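Long-range contacts in phosphoribosyl-AMP cyclohydrolase (Medicago truncatula, PDB 7BGN), which probably catalyses two consecutive early steps of histidine biosynthesis, hydrolysing phosphoribosyl-ATP to phosphoribosyl-AMP and then opening the purine ring of that product: residues P149-R154 with L194-V199; A23-T28 with L89-G94; Q137-V142 with R154-D159. All coordinates share one frame; numbering follows the deposited sequence.

Contact 1: residues P149-R154 with L194-V199. With AMP (adenosine monophosphate), chain P.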
# COMPACT_ATOMS: atom_id res chain seq x y z
N PRO B 149 -1.82 23.54 19.85
CA PRO B 149 -0.86 24.33 19.08
C PRO B 149 -0.24 23.55 17.93
O PRO B 149 0.88 23.04 18.08
CB PRO B 149 0.21 24.69 20.12
CG PRO B 149 0.13 23.59 21.13
CD PRO B 149 -1.32 23.20 21.20
N SER B 150 -0.95 23.43 16.81
CA SER B 150 -0.47 22.60 15.72
C SER B 150 -0.74 23.30 14.40
O SER B 150 -1.74 23.99 14.23
CB SER B 150 -1.16 21.24 15.69
OG SER B 150 -2.30 21.28 14.84
N TRP B 151 0.16 23.06 13.44
CA TRP B 151 0.05 23.68 12.12
C TRP B 151 -1.14 23.15 11.34
O TRP B 151 -1.70 23.87 10.51
CB TRP B 151 1.36 23.47 11.36
CG TRP B 151 1.36 23.96 9.95
CD1 TRP B 151 1.49 23.19 8.83
CD2 TRP B 151 1.21 25.31 9.49
NE1 TRP B 151 1.45 23.98 7.71
CE2 TRP B 151 1.27 25.29 8.08
CE3 TRP B 151 1.03 26.54 10.13
CZ2 TRP B 151 1.16 26.44 7.31
CZ3 TRP B 151 0.92 27.69 9.36
CH2 TRP B 151 0.99 27.62 7.96
N THR B 152 -1.53 21.89 11.55
CA THR B 152 -2.70 21.35 10.86
C THR B 152 -3.99 22.01 11.34
O THR B 152 -4.84 22.38 10.53
CB THR B 152 -2.78 19.85 11.06
OG1 THR B 152 -1.55 19.29 10.61
CG2 THR B 152 -3.92 19.27 10.27
N LYS B 153 -4.15 22.18 12.66
CA LYS B 153 -5.37 22.80 13.18
C LYS B 153 -5.51 24.23 12.69
O LYS B 153 -6.62 24.72 12.48
CB LYS B 153 -5.39 22.79 14.71
CG LYS B 153 -5.46 21.44 15.36
CD LYS B 153 -5.77 21.57 16.84
CE LYS B 153 -5.63 20.22 17.54
NZ LYS B 153 -5.81 20.29 19.01
N ARG B 154 -4.38 24.91 12.52
CA ARG B 154 -4.41 26.27 12.02
C ARG B 154 -4.83 26.33 10.56
O ARG B 154 -5.53 27.27 10.15
CB ARG B 154 -3.05 26.87 12.21
CG ARG B 154 -2.98 28.29 11.93
CD ARG B 154 -1.63 28.64 12.34
NE ARG B 154 -1.25 29.99 11.99
CZ ARG B 154 -0.03 30.44 12.20
NH1 ARG B 154 0.29 31.69 11.86
NH2 ARG B 154 0.85 29.63 12.75
N LEU B 194 1.65 17.60 -1.07
CA LEU B 194 0.81 16.50 -0.60
C LEU B 194 0.20 16.81 0.77
O LEU B 194 -1.00 16.57 0.99
CB LEU B 194 1.65 15.23 -0.52
CG LEU B 194 1.45 14.23 -1.65
CD1 LEU B 194 2.32 12.99 -1.41
CD2 LEU B 194 -0.00 13.85 -1.78
N TYR B 195 1.00 17.34 1.70
CA TYR B 195 0.50 17.58 3.04
C TYR B 195 -0.64 18.59 3.03
O TYR B 195 -1.74 18.32 3.53
CB TYR B 195 1.62 18.08 3.94
CG TYR B 195 1.10 18.66 5.23
CD1 TYR B 195 0.65 17.84 6.26
CD2 TYR B 195 1.00 20.04 5.41
CE1 TYR B 195 0.14 18.37 7.44
CE2 TYR B 195 0.49 20.58 6.58
CZ TYR B 195 0.07 19.74 7.59
OH TYR B 195 -0.43 20.29 8.76
N HIS B 196 -0.39 19.76 2.45
CA HIS B 196 -1.39 20.82 2.45
C HIS B 196 -2.61 20.43 1.64
O HIS B 196 -3.73 20.86 1.95
CB HIS B 196 -0.77 22.11 1.94
CG HIS B 196 0.28 22.67 2.85
ND1 HIS B 196 1.61 22.32 2.75
CD2 HIS B 196 0.20 23.55 3.87
CE1 HIS B 196 2.30 22.96 3.69
NE2 HIS B 196 1.47 23.71 4.38
N ALA B 197 -2.43 19.62 0.59
CA ALA B 197 -3.58 19.13 -0.15
C ALA B 197 -4.44 18.22 0.71
O ALA B 197 -5.68 18.26 0.63
CB ALA B 197 -3.14 18.40 -1.41
N MET B 198 -3.81 17.39 1.54
CA MET B 198 -4.57 16.46 2.37
C MET B 198 -5.32 17.16 3.49
O MET B 198 -6.34 16.64 3.95
CB MET B 198 -3.63 15.39 2.93
CG MET B 198 -3.26 14.41 1.84
SD MET B 198 -1.86 13.36 2.20
CE MET B 198 -2.59 12.21 3.36
N VAL B 199 -4.86 18.34 3.91
CA VAL B 199 -5.65 19.15 4.83
C VAL B 199 -6.91 19.66 4.13
O VAL B 199 -7.99 19.72 4.73
CB VAL B 199 -4.79 20.29 5.41
CG1 VAL B 199 -5.58 21.14 6.37
CG2 VAL B 199 -3.58 19.72 6.12
P AMP P . 1.08 19.65 13.48
O1P AMP P . 1.12 18.99 14.85
O2P AMP P . -0.35 19.85 13.00
O3P AMP P . 1.94 20.90 13.41
O5' AMP P . 1.76 18.58 12.51
C5' AMP P . 1.34 17.23 12.52
C4' AMP P . 1.98 16.43 11.41
O4' AMP P . 1.74 17.06 10.13
C3' AMP P . 3.50 16.32 11.46
O3' AMP P . 3.96 15.34 12.38
C2' AMP P . 3.88 16.02 10.02
O2' AMP P . 3.73 14.64 9.75
C1' AMP P . 2.80 16.77 9.24
N9 AMP P . 3.31 18.01 8.64
C8 AMP P . 3.28 19.28 9.16
N7 AMP P . 3.82 20.18 8.37
C5 AMP P . 4.23 19.46 7.26
C6 AMP P . 4.87 19.85 6.07
N6 AMP P . 5.22 21.10 5.79
N1 AMP P . 5.14 18.88 5.17
C2 AMP P . 4.78 17.62 5.45
N3 AMP P . 4.18 17.14 6.54
C4 AMP P . 3.92 18.13 7.41

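Contact 2: residues A23-T28 with L89-G94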
# COMPACT_ATOMS: atom_id res chain seq x y z
N ALA B 23 -5.47 -10.85 1.28
CA ALA B 23 -6.34 -9.89 0.63
C ALA B 23 -5.77 -8.49 0.85
O ALA B 23 -5.56 -8.08 2.00
CB ALA B 23 -7.77 -9.99 1.17
N GLN B 24 -5.55 -7.76 -0.24
CA GLN B 24 -4.94 -6.44 -0.20
C GLN B 24 -5.85 -5.46 -0.94
O GLN B 24 -6.43 -5.79 -1.97
CB GLN B 24 -3.53 -6.45 -0.83
CG GLN B 24 -2.76 -5.15 -0.70
CD GLN B 24 -1.34 -5.22 -1.28
OE1 GLN B 24 -1.02 -6.08 -2.11
NE2 GLN B 24 -0.48 -4.32 -0.81
N ASN B 25 -5.98 -4.26 -0.39
CA ASN B 25 -6.80 -3.21 -0.99
C ASN B 25 -6.20 -2.76 -2.32
O ASN B 25 -5.05 -2.31 -2.36
CB ASN B 25 -6.92 -2.03 -0.04
CG ASN B 25 -7.97 -1.04 -0.46
OD1 ASN B 25 -7.79 -0.31 -1.44
ND2 ASN B 25 -9.08 -1.01 0.27
N VAL B 26 -6.99 -2.87 -3.39
CA VAL B 26 -6.46 -2.59 -4.73
C VAL B 26 -6.05 -1.14 -4.87
O VAL B 26 -5.14 -0.81 -5.64
CB VAL B 26 -7.49 -3.00 -5.80
CG1 VAL B 26 -8.76 -2.19 -5.65
CG2 VAL B 26 -6.92 -2.87 -7.19
N ASP B 27 -6.68 -0.24 -4.11
CA ASP B 27 -6.44 1.19 -4.30
C ASP B 27 -5.36 1.73 -3.37
O ASP B 27 -4.62 2.63 -3.76
CB ASP B 27 -7.73 1.98 -4.10
CG ASP B 27 -8.63 1.91 -5.32
OD1 ASP B 27 -8.11 1.84 -6.46
OD2 ASP B 27 -9.87 1.91 -5.14
N THR B 28 -5.27 1.21 -2.14
CA THR B 28 -4.34 1.74 -1.15
C THR B 28 -3.20 0.81 -0.79
O THR B 28 -2.13 1.30 -0.42
CB THR B 28 -5.09 2.08 0.14
OG1 THR B 28 -5.51 0.87 0.78
CG2 THR B 28 -6.30 2.95 -0.17
N LEU B 89 -6.09 -9.16 -4.87
CA LEU B 89 -6.04 -7.70 -4.93
C LEU B 89 -7.44 -7.19 -5.25
O LEU B 89 -7.93 -7.34 -6.38
CB LEU B 89 -5.03 -7.25 -5.98
CG LEU B 89 -4.37 -5.91 -5.71
CD1 LEU B 89 -3.68 -5.95 -4.35
CD2 LEU B 89 -3.37 -5.57 -6.81
N GLY B 90 -8.11 -6.61 -4.26
CA GLY B 90 -9.52 -6.32 -4.42
C GLY B 90 -9.99 -5.07 -3.69
O GLY B 90 -9.23 -4.40 -2.99
N LYS B 91 -11.27 -4.77 -3.88
CA LYS B 91 -11.91 -3.61 -3.27
C LYS B 91 -13.01 -4.10 -2.34
O LYS B 91 -13.97 -4.75 -2.81
CB LYS B 91 -12.48 -2.70 -4.35
CG LYS B 91 -13.05 -1.39 -3.85
CD LYS B 91 -11.90 -0.48 -3.52
CE LYS B 91 -12.36 0.92 -3.20
NZ LYS B 91 -11.16 1.76 -2.98
N PRO B 92 -12.93 -3.85 -1.03
CA PRO B 92 -13.91 -4.41 -0.08
C PRO B 92 -15.16 -3.55 0.06
O PRO B 92 -15.11 -2.32 0.06
CB PRO B 92 -13.12 -4.44 1.23
CG PRO B 92 -12.18 -3.29 1.11
CD PRO B 92 -11.83 -3.15 -0.35
N ASP B 93 -16.31 -4.23 0.20
CA ASP B 93 -17.59 -3.55 0.39
C ASP B 93 -17.65 -2.80 1.71
O ASP B 93 -18.18 -1.69 1.78
CB ASP B 93 -18.76 -4.53 0.33
CG ASP B 93 -19.16 -4.89 -1.07
OD1 ASP B 93 -18.64 -4.25 -2.01
OD2 ASP B 93 -20.02 -5.79 -1.23
N GLY B 94 -17.18 -3.43 2.78
CA GLY B 94 -17.18 -2.79 4.07
C GLY B 94 -15.97 -3.18 4.87
O GLY B 94 -14.96 -3.63 4.33

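Contact 3: residues Q137-V142 with R154-D159. With AMP (adenosine monophosphate), chain P.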
# COMPACT_ATOMS: atom_id res chain seq x y z
N GLN B 137 -7.05 13.37 13.08
CA GLN B 137 -7.11 13.62 14.52
C GLN B 137 -7.04 15.11 14.81
O GLN B 137 -7.77 15.61 15.67
CB GLN B 137 -5.97 12.89 15.25
CG GLN B 137 -5.94 11.39 15.04
CD GLN B 137 -4.91 10.70 15.94
OE1 GLN B 137 -4.37 11.30 16.88
NE2 GLN B 137 -4.66 9.42 15.68
N ARG B 138 -6.22 15.84 14.07
CA ARG B 138 -6.16 17.28 14.27
C ARG B 138 -7.49 17.93 13.93
O ARG B 138 -7.89 18.90 14.58
CB ARG B 138 -5.03 17.86 13.43
CG ARG B 138 -3.67 17.29 13.77
CD ARG B 138 -3.34 17.55 15.22
NE ARG B 138 -2.58 16.47 15.83
CZ ARG B 138 -1.25 16.39 15.80
NH1 ARG B 138 -0.55 17.33 15.18
NH2 ARG B 138 -0.63 15.38 16.39
N LYS B 139 -8.21 17.41 12.94
CA LYS B 139 -9.51 17.96 12.59
C LYS B 139 -10.53 17.78 13.72
O LYS B 139 -11.33 18.68 13.98
CB LYS B 139 -10.01 17.30 11.31
CG LYS B 139 -11.20 17.95 10.63
CD LYS B 139 -11.76 17.00 9.58
CE LYS B 139 -13.15 17.38 9.13
NZ LYS B 139 -13.66 16.36 8.16
N ALA B 140 -10.50 16.64 14.41
CA ALA B 140 -11.44 16.42 15.51
C ALA B 140 -11.06 17.22 16.76
O ALA B 140 -11.94 17.74 17.46
CB ALA B 140 -11.55 14.94 15.84
N GLU B 141 -9.76 17.31 17.06
CA GLU B 141 -9.27 18.05 18.22
C GLU B 141 -9.40 19.57 18.05
O GLU B 141 -9.18 20.30 19.02
CB GLU B 141 -7.82 17.67 18.50
CG GLU B 141 -7.60 16.21 18.86
CD GLU B 141 -6.15 15.78 18.72
OE1 GLU B 141 -5.32 16.61 18.28
OE2 GLU B 141 -5.83 14.61 19.03
N VAL B 142 -9.74 20.04 16.85
CA VAL B 142 -10.03 21.45 16.58
C VAL B 142 -11.28 21.97 17.31
O VAL B 142 -11.80 21.36 18.25
CB VAL B 142 -10.18 21.66 15.06
CG1 VAL B 142 -11.09 22.83 14.77
CG2 VAL B 142 -8.85 21.91 14.43
N ARG B 154 -4.38 24.91 12.52
CA ARG B 154 -4.41 26.27 12.02
C ARG B 154 -4.83 26.33 10.56
O ARG B 154 -5.53 27.27 10.15
CB ARG B 154 -3.05 26.87 12.21
CG ARG B 154 -2.98 28.29 11.93
CD ARG B 154 -1.63 28.64 12.34
NE ARG B 154 -1.25 29.99 11.99
CZ ARG B 154 -0.03 30.44 12.20
NH1 ARG B 154 0.29 31.69 11.86
NH2 ARG B 154 0.85 29.63 12.75
N LEU B 155 -4.42 25.35 9.76
CA LEU B 155 -4.82 25.31 8.36
C LEU B 155 -6.30 24.97 8.24
O LEU B 155 -7.01 25.55 7.41
CB LEU B 155 -3.99 24.29 7.59
CG LEU B 155 -2.50 24.61 7.49
CD1 LEU B 155 -1.73 23.42 6.95
CD2 LEU B 155 -2.28 25.83 6.64
N LEU B 156 -6.77 24.05 9.08
CA LEU B 156 -8.18 23.68 9.11
C LEU B 156 -9.05 24.85 9.57
O LEU B 156 -10.27 24.83 9.34
CB LEU B 156 -8.37 22.46 10.00
CG LEU B 156 -7.71 21.17 9.51
CD1 LEU B 156 -7.49 20.20 10.66
CD2 LEU B 156 -8.53 20.51 8.43
N LEU B 157 -8.47 25.83 10.25
CA LEU B 157 -9.21 26.99 10.74
C LEU B 157 -9.03 28.23 9.87
O LEU B 157 -9.51 29.31 10.25
CB LEU B 157 -8.83 27.30 12.19
CG LEU B 157 -9.33 26.27 13.20
CD1 LEU B 157 -8.78 26.54 14.57
CD2 LEU B 157 -10.84 26.27 13.23
N ASN B 158 -8.36 28.12 8.73
CA ASN B 158 -8.17 29.26 7.83
C ASN B 158 -8.16 28.70 6.40
O ASN B 158 -7.13 28.20 5.94
CB ASN B 158 -6.90 30.03 8.13
CG ASN B 158 -6.86 31.40 7.44
OD1 ASN B 158 -7.45 31.58 6.37
ND2 ASN B 158 -6.14 32.34 8.03
N ASP B 159 -9.31 28.79 5.72
CA ASP B 159 -9.38 28.33 4.33
C ASP B 159 -8.45 29.14 3.45
O ASP B 159 -7.77 28.58 2.58
CB ASP B 159 -10.81 28.42 3.81
CG ASP B 159 -11.76 27.46 4.49
OD1 ASP B 159 -11.29 26.64 5.30
OD2 ASP B 159 -12.98 27.51 4.19
P AMP P . 1.08 19.65 13.48
O1P AMP P . 1.12 18.99 14.85
O2P AMP P . -0.35 19.85 13.00
O3P AMP P . 1.94 20.90 13.41
O5' AMP P . 1.76 18.58 12.51
C5' AMP P . 1.34 17.23 12.52
C4' AMP P . 1.98 16.43 11.41
O4' AMP P . 1.74 17.06 10.13
C3' AMP P . 3.50 16.32 11.46
O3' AMP P . 3.96 15.34 12.38
C2' AMP P . 3.88 16.02 10.02
O2' AMP P . 3.73 14.64 9.75
C1' AMP P . 2.80 16.77 9.24
N9 AMP P . 3.31 18.01 8.64
C8 AMP P . 3.28 19.28 9.16
N7 AMP P . 3.82 20.18 8.37
C5 AMP P . 4.23 19.46 7.26
C6 AMP P . 4.87 19.85 6.07
N6 AMP P . 5.22 21.10 5.79
N1 AMP P . 5.14 18.88 5.17
C2 AMP P . 4.78 17.62 5.45
N3 AMP P . 4.18 17.14 6.54
C4 AMP P . 3.92 18.13 7.41

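Contact 1: residues P149-R154 with L194-V199
Tyr-195 meets Trp-151 and Thr-152 beside a bound AMP, where the N-terminus of helix 151-156 takes the phosphate and helix 183-203 supports the base. This helix-end phosphate site and aromatic cluster belong to the all-helical, MazG-like pyrophosphohydrolase part. With CG anti to its backbone N (chi1 166°), Tyr-195 runs from its helix toward residues 151-152. CB lies near AMP C2, and CG and CD1 pass under AMP C4, which stands 3.5 Å above one ring face, offset toward the rim. Val-199 CG2 sits over the rim of the opposite face, so the ring lies between nucleotide and protein, which probably limits its rotation. CE1 comes to the ribose, 3.4 Å from AMP O4', while CE2 meets Trp-151 CD1 at 3.6 Å, the two aromatic groups rim to rim. OH ends at Thr-152 OG1, which lies in the plane of the phenol ring; this hydrogen bond is modelled too short for its length to be trusted at 2.7 Å resolution.

His-196 extends the cluster: Trp-151 NE1 donates a weak hydrogen bond to His-196 NE2 (3.3 Å), their rings nearly perpendicular, planes at 77°. His-196 ND1 is bound to the carbonyl of Asp-192 one turn back, which would help hold the imidazole in place. The phosphate is gripped by backbone amides, Trp-151 N to AMP O3P at 2.8 Å and Thr-152 N to AMP O2P at 2.8 Å, and Arg-218 of the second subunit also bonds the nucleotide. Ser-150 is the N-cap: its OG accepts from Lys-153 N at 3.0 Å, nearly straight at 169°.

Contact 2: residues A23-T28 with L89-G94
The flat carboxamide of Asn-25 sets its ND2 against the ring of Pro-92, 3.5 Å from Pro-92 CD, the two side chains crossing at about a right angle. From opposite faces of the amide plane, Asp-27 N (2.9 Å) and Thr-28 N (3.0 Å) both reach Asn-25 OD1, the former closing an Asx turn where strand 19-25 ends. ND2 is bonded to Glu-209 on helix 208-217, so both polar ends of the amide have partners.

The strands pair in parallel, in the mixed sheet of the cyclohydrolase part. Gly-90 supplies both backbone bonds: Gly-90 N donates to Gln-24 O at 3.0 Å, and Val-26 N donates to Gly-90 O at 2.7 Å. One residue bonding to the neighbours on both sides of its counterpart, Asn-25, is the parallel pattern. The short segments 23-25 and 89-92 run 67° apart, so the strands diverge sharply here, and the last bond of the pairing, from Val-26 N, already falls within the Asx turn. Replacing Asn-25 by an alanine would probably leave the amides of Asp-27 and Thr-28 without their shared acceptor and free the turn to shift.

Gln-24 and Leu-89 project from the same face of the sheet and lie side by side, Leu-89 CD1 running along the glutamine chain to within 3.5 Å of Gln-24 OE1; Gln-24 NE2 is held by the carbonyl of Gly-29. Val-26 CG2 packs on Leu-89 CG at 4.2 Å. Asp-27 OD1 is held by Arg-216 of the same chain and by Ser-127 of the second subunit, so the turn lies at the dimer interface. Lys-91, whose NZ also pairs with Glu-209, bends at chi2 (76°) and brings NZ to the anti lone pair of Asp-27 OD2, a salt bridge modelled at 2.5 Å.

Contact 3: residues Q137-V142 with R154-D159
Leu-156 presses its CD1 methyl onto the backbone of helix 127-141, 3.6 Å from Lys-139 CA and 4.0 Å from Arg-138 C, in the helical, MazG-like pyrophosphohydrolase part. Lys-139 CB lies beside the same methyl at 3.9 Å, and Val-142 CG2 approaches Leu-156 CD1 more loosely at 4.4 Å. A second apolar pair sits nearer the surface, where Val-142 CG1 and Leu-157 CD2 meet tip to tip at 3.8 Å. No hydrogen bond crosses between the segments, so the join rests on these aliphatic contacts alone.

The polar ends lead elsewhere. Arg-138, a residue of the AMP site, starts toward Leu-156 with its CB, but its chain bends at chi2 (-60°) and again at chi3, turning the guanidinium edge to the phosphate; the modelled approach is too close for its length to be relied on. Glu-141 OE1 faces Arg-138 NE in a long salt bridge of 3.7 Å, which may help orient the group. Lys-139 stretches out the other way, and its NZ bonds to the carbonyl of Ala-202. Beyond Leu-157, Asn-158 is the N-cap of helix 159-178, with OD1 accepting from Leu-161 N. The contact thus sets the end of helix 127-141 against the short helix 151-156, whose Leu-156 also touches Val-199 on helix 183-203 and whose Leu-155 packs between helices 183-203 and 159-178.

From the N terminus, contact 2 comes first: residues 23-28 meet 89-94, closing an excursion of 60 residues, richer in strand than in helix, in the cyclohydrolase part. It is complete before the other two begin, in series with both. Contact 3 then closes a short connection between helices 127-141 and 151-156, of which residues 143-148 are not modelled. Contact 1 opens inside it at residue 149 and closes on helix 183-203, so the two cross, sharing Arg-154 and touching where Lys-153 packs on Glu-141 and Val-142. Together they gather three helices round one AMP. Contact 2 lies about 28 Å from contact 1, centre to centre; both also touch the second subunit.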